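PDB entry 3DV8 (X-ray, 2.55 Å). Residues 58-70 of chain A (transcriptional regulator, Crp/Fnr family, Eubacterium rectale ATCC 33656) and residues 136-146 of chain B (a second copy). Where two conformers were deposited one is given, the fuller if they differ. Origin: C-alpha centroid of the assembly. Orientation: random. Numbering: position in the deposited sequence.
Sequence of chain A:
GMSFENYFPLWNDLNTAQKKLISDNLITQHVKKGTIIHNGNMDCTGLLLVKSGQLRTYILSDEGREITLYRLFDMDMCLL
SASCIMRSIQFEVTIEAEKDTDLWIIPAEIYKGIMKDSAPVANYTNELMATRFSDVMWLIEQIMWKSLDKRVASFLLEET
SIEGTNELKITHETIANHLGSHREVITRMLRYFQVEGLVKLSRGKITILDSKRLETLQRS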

# COMPACT_ATOMS: atom_id res chain seq x y z
N TYR A 58 3.45 11.94 1.13
CA TYR A 58 3.81 11.42 2.45
C TYR A 58 2.63 11.40 3.42
O TYR A 58 1.54 11.93 3.12
CB TYR A 58 4.98 12.23 3.03
CG TYR A 58 4.71 13.70 3.37
CD1 TYR A 58 4.57 14.67 2.36
CD2 TYR A 58 4.67 14.13 4.71
CE1 TYR A 58 4.35 16.03 2.68
CE2 TYR A 58 4.46 15.48 5.03
CZ TYR A 58 4.30 16.43 4.01
OH TYR A 58 4.09 17.75 4.34
N ILE A 59 2.85 10.74 4.55
CA ILE A 59 1.86 10.65 5.61
C ILE A 59 2.47 11.20 6.89
O ILE A 59 3.68 11.13 7.08
CB ILE A 59 1.28 9.22 5.76
CG1 ILE A 59 2.35 8.17 6.12
CG2 ILE A 59 0.54 8.84 4.48
CD1 ILE A 59 1.79 6.79 6.38
N LEU A 60 1.61 11.77 7.74
CA LEU A 60 1.98 12.38 9.00
C LEU A 60 1.29 11.66 10.14
O LEU A 60 0.08 11.41 10.06
CB LEU A 60 1.56 13.86 9.01
CG LEU A 60 2.53 14.93 8.50
CD1 LEU A 60 1.78 16.17 8.05
CD2 LEU A 60 3.54 15.28 9.59
N SER A 61 2.03 11.35 11.20
CA SER A 61 1.43 10.80 12.42
C SER A 61 0.83 11.99 13.16
O SER A 61 1.20 13.15 12.90
CB SER A 61 2.46 10.09 13.33
OG SER A 61 3.18 10.98 14.17
N ASP A 62 -0.07 11.70 14.10
CA ASP A 62 -0.66 12.74 14.96
C ASP A 62 0.40 13.50 15.83
O ASP A 62 0.13 14.61 16.30
CB ASP A 62 -1.85 12.20 15.80
CG ASP A 62 -1.49 10.97 16.66
OD1 ASP A 62 -0.34 10.48 16.61
OD2 ASP A 62 -2.40 10.49 17.38
N GLU A 63 1.59 12.90 16.01
CA GLU A 63 2.73 13.51 16.70
C GLU A 63 3.73 14.21 15.74
O GLU A 63 4.84 14.56 16.17
CB GLU A 63 3.49 12.44 17.48
CG GLU A 63 2.65 11.63 18.46
CD GLU A 63 3.47 10.66 19.28
OE1 GLU A 63 4.54 10.20 18.80
OE2 GLU A 63 3.04 10.34 20.42
N GLY A 64 3.37 14.41 14.47
CA GLY A 64 4.25 15.07 13.48
C GLY A 64 5.38 14.26 12.83
O GLY A 64 6.23 14.83 12.14
N ARG A 65 5.40 12.94 13.04
CA ARG A 65 6.39 12.05 12.41
C ARG A 65 5.96 11.84 10.97
O ARG A 65 4.76 11.81 10.69
CB ARG A 65 6.41 10.69 13.11
CG ARG A 65 6.79 10.73 14.58
CD ARG A 65 8.29 10.93 14.81
NE ARG A 65 9.06 9.91 14.12
CZ ARG A 65 9.13 8.61 14.46
NH1 ARG A 65 8.49 8.10 15.52
NH2 ARG A 65 9.87 7.80 13.72
N GLU A 66 6.92 11.67 10.07
CA GLU A 66 6.64 11.53 8.64
C GLU A 66 7.39 10.38 7.98
O GLU A 66 8.47 10.04 8.43
CB GLU A 66 7.07 12.82 7.90
CG GLU A 66 6.29 14.07 8.23
CD GLU A 66 6.83 15.34 7.55
OE1 GLU A 66 7.61 15.25 6.60
OE2 GLU A 66 6.48 16.45 7.96
N ILE A 67 6.83 9.84 6.90
CA ILE A 67 7.51 8.87 6.01
C ILE A 67 7.01 9.10 4.57
O ILE A 67 5.80 9.22 4.35
CB ILE A 67 7.38 7.37 6.46
CG1 ILE A 67 8.27 6.46 5.60
CG2 ILE A 67 5.94 6.89 6.44
CD1 ILE A 67 8.33 5.00 6.06
N THR A 68 7.93 9.20 3.60
CA THR A 68 7.59 9.38 2.18
C THR A 68 7.06 8.07 1.59
O THR A 68 7.70 7.03 1.71
CB THR A 68 8.83 9.82 1.34
OG1 THR A 68 9.34 11.06 1.84
CG2 THR A 68 8.50 9.97 -0.15
N LEU A 69 5.89 8.13 0.96
CA LEU A 69 5.30 6.99 0.29
C LEU A 69 5.97 6.82 -1.08
O LEU A 69 6.42 5.73 -1.43
CB LEU A 69 3.78 7.13 0.17
CG LEU A 69 3.01 7.26 1.49
CD1 LEU A 69 1.52 7.29 1.19
CD2 LEU A 69 3.31 6.13 2.46
N TYR A 70 6.03 7.90 -1.85
CA TYR A 70 6.66 7.89 -3.17
C TYR A 70 6.88 9.32 -3.63
O TYR A 70 6.36 10.27 -3.03
CB TYR A 70 5.77 7.16 -4.20
CG TYR A 70 4.36 7.71 -4.29
CD1 TYR A 70 4.05 8.77 -5.15
CD2 TYR A 70 3.33 7.18 -3.49
CE1 TYR A 70 2.76 9.30 -5.22
CE2 TYR A 70 2.02 7.69 -3.56
CZ TYR A 70 1.75 8.76 -4.42
OH TYR A 70 0.48 9.27 -4.50
N VAL B 136 -3.83 -1.85 3.20
CA VAL B 136 -2.36 -1.79 3.26
C VAL B 136 -1.84 -0.45 3.85
O VAL B 136 -0.80 -0.44 4.50
CB VAL B 136 -1.75 -2.09 1.87
CG1 VAL B 136 -0.29 -1.80 1.84
CG2 VAL B 136 -2.02 -3.56 1.48
N MSE B 137 -2.56 0.65 3.63
CA MSE B 137 -2.18 1.95 4.24
C MSE B 137 -2.42 2.00 5.75
O MSE B 137 -1.66 2.69 6.45
CB MSE B 137 -2.84 3.12 3.52
CG MSE B 137 -2.30 3.35 2.12
SE MSE B 137 -0.57 4.20 2.09
CE MSE B 137 0.43 2.77 2.47
N TRP B 138 -3.46 1.32 6.23
CA TRP B 138 -3.69 1.17 7.67
C TRP B 138 -2.54 0.35 8.27
O TRP B 138 -2.09 0.66 9.39
CB TRP B 138 -5.06 0.54 7.99
CG TRP B 138 -5.18 0.09 9.43
CD1 TRP B 138 -5.43 0.87 10.53
CD2 TRP B 138 -5.01 -1.26 9.93
NE1 TRP B 138 -5.44 0.10 11.67
CE2 TRP B 138 -5.18 -1.21 11.34
CE3 TRP B 138 -4.74 -2.50 9.32
CZ2 TRP B 138 -5.10 -2.36 12.15
CZ3 TRP B 138 -4.64 -3.65 10.12
CH2 TRP B 138 -4.82 -3.57 11.52
N LEU B 139 -2.07 -0.66 7.52
CA LEU B 139 -0.93 -1.48 7.93
C LEU B 139 0.36 -0.66 8.04
O LEU B 139 1.07 -0.83 9.03
CB LEU B 139 -0.75 -2.68 7.01
CG LEU B 139 0.33 -3.71 7.39
CD1 LEU B 139 0.15 -4.23 8.80
CD2 LEU B 139 0.31 -4.85 6.42
N ILE B 140 0.66 0.22 7.07
CA ILE B 140 1.87 1.09 7.18
C ILE B 140 1.77 1.96 8.43
O ILE B 140 2.72 2.03 9.20
CB ILE B 140 2.15 1.98 5.93
CG1 ILE B 140 2.61 1.13 4.74
CG2 ILE B 140 3.25 3.03 6.22
CD1 ILE B 140 3.34 1.93 3.61
N GLU B 141 0.60 2.59 8.62
CA GLU B 141 0.31 3.42 9.81
C GLU B 141 0.49 2.64 11.12
O GLU B 141 1.05 3.20 12.08
CB GLU B 141 -1.10 4.05 9.72
CG GLU B 141 -1.20 5.15 8.62
CD GLU B 141 -2.64 5.61 8.29
OE1 GLU B 141 -3.62 5.13 8.89
OE2 GLU B 141 -2.78 6.48 7.39
N GLN B 142 0.06 1.36 11.14
CA GLN B 142 0.18 0.50 12.32
C GLN B 142 1.66 0.16 12.56
O GLN B 142 2.17 0.34 13.66
CB GLN B 142 -0.67 -0.79 12.22
CG GLN B 142 -0.98 -1.41 13.59
CD GLN B 142 -1.46 -2.88 13.57
OE1 GLN B 142 -0.81 -3.77 13.01
NE2 GLN B 142 -2.57 -3.14 14.24
N ILE B 143 2.35 -0.33 11.52
CA ILE B 143 3.79 -0.70 11.58
C ILE B 143 4.70 0.43 12.06
O ILE B 143 5.58 0.22 12.90
CB ILE B 143 4.31 -1.17 10.19
CG1 ILE B 143 3.72 -2.51 9.79
CG2 ILE B 143 5.82 -1.32 10.19
CD1 ILE B 143 3.90 -2.81 8.31
N MSE B 144 4.50 1.63 11.51
CA MSE B 144 5.33 2.80 11.80
C MSE B 144 5.06 3.45 13.14
O MSE B 144 5.99 3.66 13.94
CB MSE B 144 5.16 3.86 10.70
CG MSE B 144 5.60 3.44 9.31
SE MSE B 144 7.51 3.34 9.10
CE MSE B 144 7.98 1.74 10.04
N TRP B 145 3.79 3.76 13.39
CA TRP B 145 3.40 4.54 14.57
C TRP B 145 3.12 3.73 15.85
O TRP B 145 3.27 4.28 16.94
CB TRP B 145 2.23 5.49 14.22
CG TRP B 145 2.35 6.25 12.88
CD1 TRP B 145 1.33 6.46 11.96
CD2 TRP B 145 3.54 6.83 12.27
NE1 TRP B 145 1.80 7.16 10.87
CE2 TRP B 145 3.15 7.39 11.02
CE3 TRP B 145 4.89 6.93 12.67
CZ2 TRP B 145 4.05 8.06 10.17
CZ3 TRP B 145 5.80 7.59 11.82
CH2 TRP B 145 5.37 8.14 10.58
N LYS B 146 2.75 2.45 15.74
CA LYS B 146 2.45 1.62 16.92
C LYS B 146 3.52 0.57 17.23
O LYS B 146 3.91 -0.21 16.37
CB LYS B 146 1.04 1.03 16.81
CG LYS B 146 -0.04 2.15 16.97
CD LYS B 146 -1.48 1.63 16.94
CE LYS B 146 -2.48 2.71 17.42
NZ LYS B 146 -2.34 3.03 18.89

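A β-hairpin of chain A packs against a helix of chain B, the second copy of the same Crp/Fnr-family regulator. Strands 58-60 and 66-70 are joined by a loop whose type I turn, S61(A) to G64(A), is closed by G64(A) N to S61(A) O (3.0 Å); the positive phi of G64(A) suits glycine. The hairpin is held further by S61(A) N to R65(A) O (2.8 Å) and by two weak bonds that pair I59(A) with I67(A). Helix 136-145 runs at 55° to the first strand and 144° to the second, with closest axis approaches of 10.7 Å and 10.6 Å, respectively, a spacing that leaves room for side chains between the backbones. No hydrogen bond crosses the contact, which buries 487 Å² and rests on apolar and aromatic packing.

Along chain B, the first residue to touch the hairpin is selenomethionine M137(B). Its CA-to-CB bond points sideways, but the m, m, p side chain brings SE to 3.8 Å from L69(A) CD1; L69(A), also sideways at CB, likewise reaches in with its end. One turn later I140(B) points toward the hairpin and meets two residues: its CG2 lies 4.0 Å from I59(A) CD1, and its CD1 lies 4.4 Å from L69(A) CD2. E141(B) contributes the aliphatic part of its side chain, with CG 4.1 Å from I59(A) CD1, while its carboxylate stays out of contact with the hairpin. Selenomethionine M144(B) points toward the second strand, where SE comes within 3.6 Å of I67(A) CD1, an apolar contact with the tip of an extended t, t isoleucine.

W145(B), the last helical residue, is the most deeply engaged: 132 Å² of its surface is covered by the hairpin. Its indole reaches the hairpin near the turn, where S61(A) CB sits over one face, 3.6 Å from the centroid of the five-membered ring and 13° off its normal, a CH-pi contact. S61(A) OG meanwhile accepts R65(A) N (3.2 Å) and, weakly, E63(A) N (3.1 Å), so the serine stabilises the loop while its CB meets the indole. R65(A) CB approaches W145(B) CZ3 to 3.4 Å, and that same CZ3 lies over one face of the arginine's guanidinium. The edge of the indole meets the strand backbone, near its plane, at I59(A) O (4.4 Å from W145(B) CZ2) and I67(A) N (4.3 Å from W145(B) CH2); W145(B) CZ2 also makes looser apolar contacts with I59(A) CG1 (4.4 Å) and I67(A) CG2 (4.3 Å). K146(B) then leaves helical phi/psi, and its side chain makes no contact with the hairpin.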